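Local coordinates for protein 3-dehydroquinate dehydratase (Enterococcus faecalis, PDB 4PH6) that catalyses the cis-dehydration of 3-dehydroquinate to 3-dehydroshikimate, the third step of the chorismate pathway, through an imine formed with an active-site lysine, at residues Pro19-Pro24 / Asp44-Glu49. Residues are numbered along the deposited sequence; the frame is centred on the assembly and turned at random.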
loop_
_atom_site.group_PDB
_atom_site.type_symbol
_atom_site.label_atom_id
_atom_site.label_comp_id
_atom_site.label_asym_id
_atom_site.label_seq_id
_atom_site.Cartn_x
_atom_site.Cartn_y
_atom_site.Cartn_z
ATOM N N PRO A 19 3.385 8.337 10.636
ATOM C CA PRO A 19 4.762 8.527 10.177
ATOM C C PRO A 19 5.075 9.992 9.931
ATOM O O PRO A 19 4.311 10.680 9.239
ATOM C CB PRO A 19 4.806 7.747 8.857
ATOM C CG PRO A 19 3.730 6.736 8.976
ATOM C CD PRO A 19 2.660 7.347 9.811
ATOM N N LYS A 20 6.199 10.457 10.461
ATOM C CA LYS A 20 6.560 11.852 10.310
ATOM C C LYS A 20 7.184 12.047 8.945
ATOM O O LYS A 20 7.865 11.152 8.432
ATOM C CB LYS A 20 7.501 12.293 11.432
ATOM C CG LYS A 20 6.916 12.045 12.826
ATOM C CD LYS A 20 5.534 12.690 12.961
ATOM C CE LYS A 20 4.919 12.511 14.355
ATOM N NZ LYS A 20 4.505 11.116 14.639
ATOM N N ILE A 21 6.932 13.205 8.350
ATOM C CA ILE A 21 7.365 13.450 6.989
ATOM C C ILE A 21 8.662 14.240 6.931
ATOM O O ILE A 21 8.814 15.268 7.600
ATOM C CB ILE A 21 6.283 14.183 6.176
ATOM C CG1 ILE A 21 4.957 13.417 6.251
ATOM C CG2 ILE A 21 6.719 14.353 4.751
ATOM C CD1 ILE A 21 3.878 13.962 5.329
ATOM N N VAL A 22 9.576 13.725 6.110
ATOM C CA VAL A 22 10.909 14.260 5.902
ATOM C C VAL A 22 11.065 14.762 4.478
ATOM O O VAL A 22 10.887 13.999 3.528
ATOM C CB VAL A 22 12.005 13.186 6.133
ATOM C CG1 VAL A 22 13.400 13.812 6.068
ATOM C CG2 VAL A 22 11.779 12.450 7.449
ATOM N N VAL A 23 11.422 16.028 4.318
ATOM C CA VAL A 23 11.748 16.533 2.997
ATOM C C VAL A 23 13.258 16.721 2.909
ATOM O O VAL A 23 13.872 17.306 3.815
ATOM C CB VAL A 23 10.996 17.862 2.666
ATOM C CG1 VAL A 23 11.302 18.960 3.684
ATOM C CG2 VAL A 23 11.338 18.340 1.260
ATOM N N PRO A 24 13.869 16.199 1.825
ATOM C CA PRO A 24 15.292 16.394 1.517
ATOM C C PRO A 24 15.587 17.695 0.752
ATOM O O PRO A 24 14.838 18.123 -0.126
ATOM C CB PRO A 24 15.626 15.183 0.649
ATOM C CG PRO A 24 14.342 14.934 -0.099
ATOM C CD PRO A 24 13.218 15.309 0.843
ATOM N N ASP A 44 4.192 21.046 4.008
ATOM C CA ASP A 44 3.452 20.190 4.932
ATOM C C ASP A 44 4.300 18.979 5.348
ATOM O O ASP A 44 3.977 17.845 5.025
ATOM C CB ASP A 44 2.128 19.757 4.292
ATOM C CG ASP A 44 1.171 19.095 5.284
ATOM O OD1 ASP A 44 0.131 18.559 4.826
ATOM O OD2 ASP A 44 1.444 19.094 6.506
ATOM N N CYS A 45 5.386 19.249 6.061
ATOM C CA CYS A 45 6.327 18.219 6.487
ATOM C C CYS A 45 6.700 18.440 7.943
ATOM O O CYS A 45 6.383 19.485 8.518
ATOM C CB CYS A 45 7.586 18.227 5.620
ATOM S SG CYS A 45 8.607 19.721 5.772
ATOM N N ASP A 46 7.393 17.473 8.532
ATOM C CA ASP A 46 7.701 17.544 9.945
ATOM C C ASP A 46 9.175 17.816 10.180
ATOM O O ASP A 46 9.545 18.492 11.147
ATOM C CB ASP A 46 7.269 16.256 10.626
ATOM C CG ASP A 46 5.788 16.012 10.485
ATOM O OD1 ASP A 46 5.018 16.915 10.860
ATOM O OD2 ASP A 46 5.399 14.957 9.951
ATOM N N LEU A 47 10.021 17.290 9.306
ATOM C CA LEU A 47 11.424 17.622 9.395
ATOM C C LEU A 47 12.093 17.701 8.036
ATOM O O LEU A 47 11.471 17.450 7.012
ATOM C CB LEU A 47 12.169 16.634 10.315
ATOM C CG LEU A 47 12.232 15.117 10.156
ATOM C CD1 LEU A 47 13.299 14.565 11.106
ATOM C CD2 LEU A 47 10.880 14.478 10.448
ATOM N N VAL A 48 13.365 18.086 8.059
ATOM C CA VAL A 48 14.133 18.411 6.867
ATOM C C VAL A 48 15.456 17.662 6.869
ATOM O O VAL A 48 16.177 17.685 7.867
ATOM C CB VAL A 48 14.425 19.926 6.790
ATOM C CG1 VAL A 48 15.403 20.228 5.671
ATOM C CG2 VAL A 48 13.125 20.703 6.636
ATOM N N GLU A 49 15.778 16.998 5.763
ATOM C CA GLU A 49 17.078 16.368 5.627
ATOM C C GLU A 49 17.931 17.136 4.628
ATOM O O GLU A 49 17.602 17.221 3.447
ATOM C CB GLU A 49 16.947 14.906 5.187
ATOM C CG GLU A 49 18.290 14.229 4.954
ATOM C CD GLU A 49 18.173 12.878 4.238
ATOM O OE1 GLU A 49 18.726 11.879 4.762
ATOM O OE2 GLU A 49 17.537 12.823 3.152
#
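D46 reaches across to I21 and takes the place of a backbone carbonyl at the start of a parallel strand pair. Its OD2 accepts the N-H of I21 at 2.8 Å, met on the anti side of the carboxylate and nearly straight at 169°. OD2 is held by this bond and by a salt bridge to R246, and CA of K20 lies beside it at 3.3 Å. The carbonyl O of I21 takes two donors, the N-H groups of D46 and L47. From there the ladder is regular: V23 N bonds to L47 O, and E49 N to V23 O.

One face of the sheet carries V22, L47 and E49. The two methyls of V22 split between neighbours. CG2 rests 3.7 Å from CD2 of L47, while CG1 fills the hollow beside E49 CB at 3.8 Å. CG of L47 sits between its own N and carbonyl carbon (chi1 57°), and CD2 comes back toward V22. In strand 226-228, the next strand on the far side of strand 20-25, L226 touches L47, and F228 touches V22 and E49.

On the other face, V23 CG1 is the bump that lodges against both C45 and V48. It touches C45 SG at 3.5 Å and V48 CG2 at 3.9 Å. Nearer the strand start, CG2 of I21 meets CB of C45 at 4.1 Å. V242 of helix 242-251 covers I21, V23 and C45.

E49, a predicted 3-dehydroquinate-binding residue, extends into the barrel interior. There its OE1 hydrogen-bonds to T83 OG1; the side chains of R85 and K173, predicted for the site, lie near it. The two strands, joined through helix 30-40, form the first beta-alpha-beta unit of the (beta/alpha)8 barrel of type I dehydroquinase.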